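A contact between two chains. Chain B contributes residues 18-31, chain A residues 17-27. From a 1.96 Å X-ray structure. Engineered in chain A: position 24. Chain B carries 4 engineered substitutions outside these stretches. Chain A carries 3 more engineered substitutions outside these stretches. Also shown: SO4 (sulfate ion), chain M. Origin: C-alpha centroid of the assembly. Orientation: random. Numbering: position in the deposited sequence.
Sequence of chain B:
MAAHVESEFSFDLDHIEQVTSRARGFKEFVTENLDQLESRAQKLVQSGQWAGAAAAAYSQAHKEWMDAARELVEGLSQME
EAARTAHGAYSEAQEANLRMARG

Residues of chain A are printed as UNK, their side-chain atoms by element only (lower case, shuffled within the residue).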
# COMPACT_ATOMS: atom_id res chain seq x y z
N GLN B 18 -5.00 18.14 2.05
CA GLN B 18 -4.77 17.36 3.27
C GLN B 18 -5.02 15.84 3.09
O GLN B 18 -4.25 15.04 3.58
CB GLN B 18 -5.59 17.94 4.46
CG GLN B 18 -5.57 17.13 5.74
CD GLN B 18 -4.17 16.80 6.28
OE1 GLN B 18 -3.99 15.79 6.99
NE2 GLN B 18 -3.20 17.67 6.00
N VAL B 19 -6.08 15.47 2.40
CA VAL B 19 -6.39 14.07 2.16
C VAL B 19 -5.29 13.48 1.27
O VAL B 19 -4.84 12.35 1.48
CB VAL B 19 -7.78 13.90 1.50
CG1 VAL B 19 -8.00 12.44 1.09
CG2 VAL B 19 -8.86 14.42 2.41
N THR B 20 -4.84 14.26 0.31
CA THR B 20 -3.85 13.78 -0.64
C THR B 20 -2.56 13.59 0.10
O THR B 20 -1.82 12.63 -0.16
CB THR B 20 -3.65 14.79 -1.81
OG1 THR B 20 -4.93 15.13 -2.35
CG2 THR B 20 -2.73 14.20 -2.88
N SER B 21 -2.30 14.50 1.03
CA SER B 21 -1.11 14.42 1.85
C SER B 21 -1.14 13.14 2.75
O SER B 21 -0.11 12.48 2.93
CB SER B 21 -0.96 15.72 2.65
OG SER B 21 0.10 15.65 3.57
N ARG B 22 -2.32 12.76 3.24
CA ARG B 22 -2.45 11.53 4.03
C ARG B 22 -2.23 10.28 3.15
O ARG B 22 -1.60 9.29 3.59
CB ARG B 22 -3.81 11.47 4.70
CG ARG B 22 -4.00 12.50 5.77
CD ARG B 22 -5.39 12.39 6.41
NE ARG B 22 -5.46 13.36 7.47
CZ ARG B 22 -6.20 13.28 8.57
NH1 ARG B 22 -7.01 12.27 8.81
NH2 ARG B 22 -6.13 14.27 9.43
N ALA B 23 -2.68 10.35 1.91
CA ALA B 23 -2.48 9.27 0.94
C ALA B 23 -0.99 9.12 0.58
O ALA B 23 -0.52 8.03 0.33
CB ALA B 23 -3.30 9.52 -0.33
N ARG B 24 -0.27 10.23 0.51
CA ARG B 24 1.15 10.22 0.31
C ARG B 24 1.92 9.64 1.53
O ARG B 24 2.83 8.85 1.38
CB ARG B 24 1.61 11.62 -0.04
CG ARG B 24 3.09 11.78 -0.22
CD ARG B 24 3.41 13.26 -0.42
NE ARG B 24 2.41 13.88 -1.28
CZ ARG B 24 1.65 14.92 -0.98
NH1 ARG B 24 1.76 15.57 0.18
NH2 ARG B 24 0.77 15.35 -1.88
N GLY B 25 1.51 10.00 2.72
CA GLY B 25 2.05 9.46 3.94
C GLY B 25 1.81 7.98 4.01
O GLY B 25 2.67 7.23 4.46
N PHE B 26 0.66 7.55 3.54
CA PHE B 26 0.35 6.12 3.54
C PHE B 26 1.25 5.38 2.55
O PHE B 26 1.83 4.37 2.89
CB PHE B 26 -1.11 5.91 3.19
CG PHE B 26 -1.54 4.49 3.23
CD1 PHE B 26 -1.67 3.83 4.43
CD2 PHE B 26 -1.83 3.82 2.07
CE1 PHE B 26 -2.08 2.50 4.47
CE2 PHE B 26 -2.26 2.49 2.11
CZ PHE B 26 -2.39 1.84 3.31
N LYS B 27 1.35 5.88 1.32
CA LYS B 27 2.25 5.28 0.34
C LYS B 27 3.67 5.18 0.86
O LYS B 27 4.34 4.19 0.64
CB LYS B 27 2.20 6.06 -0.99
CG LYS B 27 3.11 5.53 -2.06
CD LYS B 27 4.50 6.12 -1.95
CE LYS B 27 4.94 6.66 -3.27
NZ LYS B 27 6.34 7.18 -3.20
N GLU B 28 4.17 6.22 1.53
CA GLU B 28 5.56 6.21 2.04
C GLU B 28 5.72 5.14 3.14
O GLU B 28 6.75 4.44 3.25
CB GLU B 28 5.91 7.56 2.66
CG GLU B 28 6.09 8.72 1.69
CD GLU B 28 6.19 10.08 2.40
OE1 GLU B 28 6.21 10.13 3.67
OE2 GLU B 28 6.22 11.11 1.68
N PHE B 29 4.71 5.05 3.98
CA PHE B 29 4.66 4.07 5.05
C PHE B 29 4.66 2.64 4.49
O PHE B 29 5.43 1.78 4.91
CB PHE B 29 3.42 4.32 5.90
CG PHE B 29 3.11 3.21 6.87
CD1 PHE B 29 3.91 2.98 7.98
CD2 PHE B 29 2.01 2.41 6.67
CE1 PHE B 29 3.62 1.97 8.87
CE2 PHE B 29 1.71 1.38 7.57
CZ PHE B 29 2.50 1.18 8.68
N VAL B 30 3.84 2.41 3.48
CA VAL B 30 3.79 1.10 2.85
C VAL B 30 5.11 0.72 2.19
O VAL B 30 5.59 -0.39 2.39
CB VAL B 30 2.68 0.97 1.81
CG1 VAL B 30 2.77 -0.41 1.14
CG2 VAL B 30 1.32 1.21 2.46
N THR B 31 5.71 1.62 1.43
CA THR B 31 6.94 1.27 0.72
C THR B 31 8.16 1.11 1.65
O THR B 31 9.03 0.24 1.44
CB THR B 31 7.26 2.27 -0.37
OG1 THR B 31 7.42 3.55 0.21
CG2 THR B 31 6.12 2.31 -1.41
N UNK A 17 -2.32 -5.46 9.25
CA UNK A 17 -3.33 -4.83 10.09
C UNK A 17 -3.31 -3.30 9.94
O UNK A 17 -4.36 -2.67 9.83
o UNK A 17 -4.18 -7.29 11.06
o UNK A 17 -3.41 -6.97 13.12
c UNK A 17 -3.61 -6.58 11.94
c UNK A 17 -3.13 -5.17 11.57
N UNK A 18 -2.13 -2.70 9.94
CA UNK A 18 -2.01 -1.25 9.77
C UNK A 18 -2.43 -0.76 8.38
O UNK A 18 -3.04 0.29 8.24
c UNK A 18 1.34 -0.86 11.70
c UNK A 18 -0.57 -0.83 10.05
n UNK A 18 2.10 -1.94 11.73
o UNK A 18 1.79 0.27 11.85
c UNK A 18 -0.14 -1.09 11.48
N UNK A 19 -2.12 -1.52 7.33
CA UNK A 19 -2.52 -1.14 5.97
C UNK A 19 -4.01 -1.20 5.76
O UNK A 19 -4.60 -0.33 5.09
c UNK A 19 -0.37 -1.64 4.77
c UNK A 19 -0.72 -1.87 2.06
s UNK A 19 0.37 -2.49 3.36
c UNK A 19 -1.81 -2.01 4.96
N UNK A 20 -4.65 -2.19 6.39
CA UNK A 20 -6.07 -2.33 6.28
C UNK A 20 -6.75 -1.14 6.92
O UNK A 20 -7.66 -0.53 6.30
c UNK A 20 -10.62 -5.72 6.09
n UNK A 20 -9.38 -5.94 6.53
n UNK A 20 -11.21 -6.62 5.31
c UNK A 20 -8.07 -3.85 6.66
c UNK A 20 -8.60 -5.06 7.40
c UNK A 20 -6.58 -3.62 6.93
n UNK A 20 -11.28 -4.61 6.42
N UNK A 21 -6.34 -0.82 8.15
CA UNK A 21 -6.85 0.33 8.87
C UNK A 21 -6.64 1.63 8.10
O UNK A 21 -7.55 2.47 8.01
c UNK A 21 -6.22 0.44 10.20
N UNK A 22 -5.42 1.81 7.61
CA UNK A 22 -5.05 3.02 6.89
C UNK A 22 -5.84 3.19 5.63
O UNK A 22 -6.30 4.28 5.31
N UNK A 23 -5.95 2.10 4.88
CA UNK A 23 -6.73 2.08 3.67
C UNK A 23 -8.22 2.42 3.90
O UNK A 23 -8.81 3.16 3.13
o UNK A 23 -7.29 0.71 1.78
c UNK A 23 -6.62 0.71 3.02
N UNK A 24 -8.83 1.85 4.93
CA UNK A 24 -10.24 2.11 5.20
C UNK A 24 -10.44 3.58 5.62
O UNK A 24 -11.41 4.25 5.25
c UNK A 24 -10.73 1.16 6.28
c UNK A 24 -10.86 -0.29 5.77
n UNK A 24 -11.05 -1.22 6.68
o UNK A 24 -10.79 -0.53 4.58
N UNK A 25 -9.52 4.06 6.43
CA UNK A 25 -9.52 5.45 6.87
C UNK A 25 -9.39 6.42 5.69
O UNK A 25 -10.13 7.42 5.58
o UNK A 25 -8.44 7.03 8.40
c UNK A 25 -8.43 5.69 7.92
N UNK A 26 -8.51 6.12 4.76
CA UNK A 26 -8.31 7.00 3.62
C UNK A 26 -9.52 6.95 2.70
O UNK A 26 -9.85 7.92 2.08
c UNK A 26 -7.08 6.58 2.83
c UNK A 26 -4.66 6.34 2.70
c UNK A 26 -5.78 7.14 3.33
c UNK A 26 -5.68 8.66 3.02
N UNK A 27 -10.15 5.79 2.60
CA UNK A 27 -11.32 5.63 1.76
C UNK A 27 -12.45 6.52 2.25
O UNK A 27 -13.07 7.25 1.47
c UNK A 27 -12.90 3.96 0.72
o UNK A 27 -13.98 3.50 1.09
o UNK A 27 -12.72 4.33 -0.45
c UNK A 27 -11.78 4.17 1.72
S SO4 M . -8.54 12.94 11.95
O1 SO4 M . -8.34 11.59 11.44
O2 SO4 M . -8.85 12.88 13.37
O3 SO4 M . -7.31 13.69 11.78
O4 SO4 M . -9.63 13.66 11.26
O HOH W 1 -7.19 9.29 7.26

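Position 17 has four side-chain atoms: two carbons, the second carrying two oxygens. It touches nothing on chain B. A carboxylate one carbon out from the backbone makes it Asp A17.

Position 18 has three carbons, the third carrying one oxygen and one nitrogen. Its oxygen lies close to the ring of Phe B29. This is an amide on a two-carbon arm, so the residue is Gln A18. Its OE1 lies 3.4 Å from CZ of Phe B29.

Position 19 is an unbranched chain of two carbons, a sulfur and a last carbon. Its last carbon packs on Val B30. That thioether is Met A19. Its CB points sideways, but its end comes nearer to chain B, where CE packs 3.7 Å from CG2 of Val B30. Its CB lies 4.2 Å from CZ of Phe B26.

Position 20 has three carbons, a nitrogen, then a carbon with two more nitrogens. It makes no contact with chain B. This guanidinium is Arg A20. Its CA-to-CB bond points away from chain B.

Position 21 has one side-chain carbon and no contact. It is Ala A21.

Position 22 has no side-chain atoms. Its backbone lies against the ring of Phe B26. It is Gly A22. Its CA lies 3.9 Å from CE1 of Phe B26. A CB here would point toward chain B and sit only 2.6 Å from CE1 of Phe B26, a clash.

Position 23 has one carbon and one oxygen, and its CB lies 4.4 Å from CZ of Phe B26. A hydroxyl on CB of an unforked side chain is Ser A23.

Position 24 has two carbons, the second carrying one oxygen and one nitrogen. It does not reach chain B. It is Asn A24, an engineered residue.

Position 25 again has one carbon and one oxygen. Its oxygen meets a water that also reaches Arg B22. It is Ser A25. Its OG is 2.8 Å from O of water 1. That water O also accepts a weak bond from NH1 of Arg B22 at 3.4 Å.

Position 26 has four carbons, forked at the second. Its branches pack on Ala B23 and Phe B26. It is Leu A26. CD1 lies 3.6 Å from CB of Phe B26, and CD2 lies 4.2 Å from CB of Ala B23.

Position 27 has two carbons, the second carrying two oxygens, and is out of reach. It is Asp A27.

The two helices run nearly antiparallel, at 164°. Two knobs interlock. Leu A26 sits among Val B19, Arg B22, Ala B23 and Phe B26. Phe B26 sits among Met A19, Gly A22, Ser A23 and Leu A26. The bare backbone at Gly A22 leaves room for the ring. No direct hydrogen bond crosses between the stretches, so the contact rests mainly on apolar packing.

Chain A, residues 17-27: DQMRAGSNSLD
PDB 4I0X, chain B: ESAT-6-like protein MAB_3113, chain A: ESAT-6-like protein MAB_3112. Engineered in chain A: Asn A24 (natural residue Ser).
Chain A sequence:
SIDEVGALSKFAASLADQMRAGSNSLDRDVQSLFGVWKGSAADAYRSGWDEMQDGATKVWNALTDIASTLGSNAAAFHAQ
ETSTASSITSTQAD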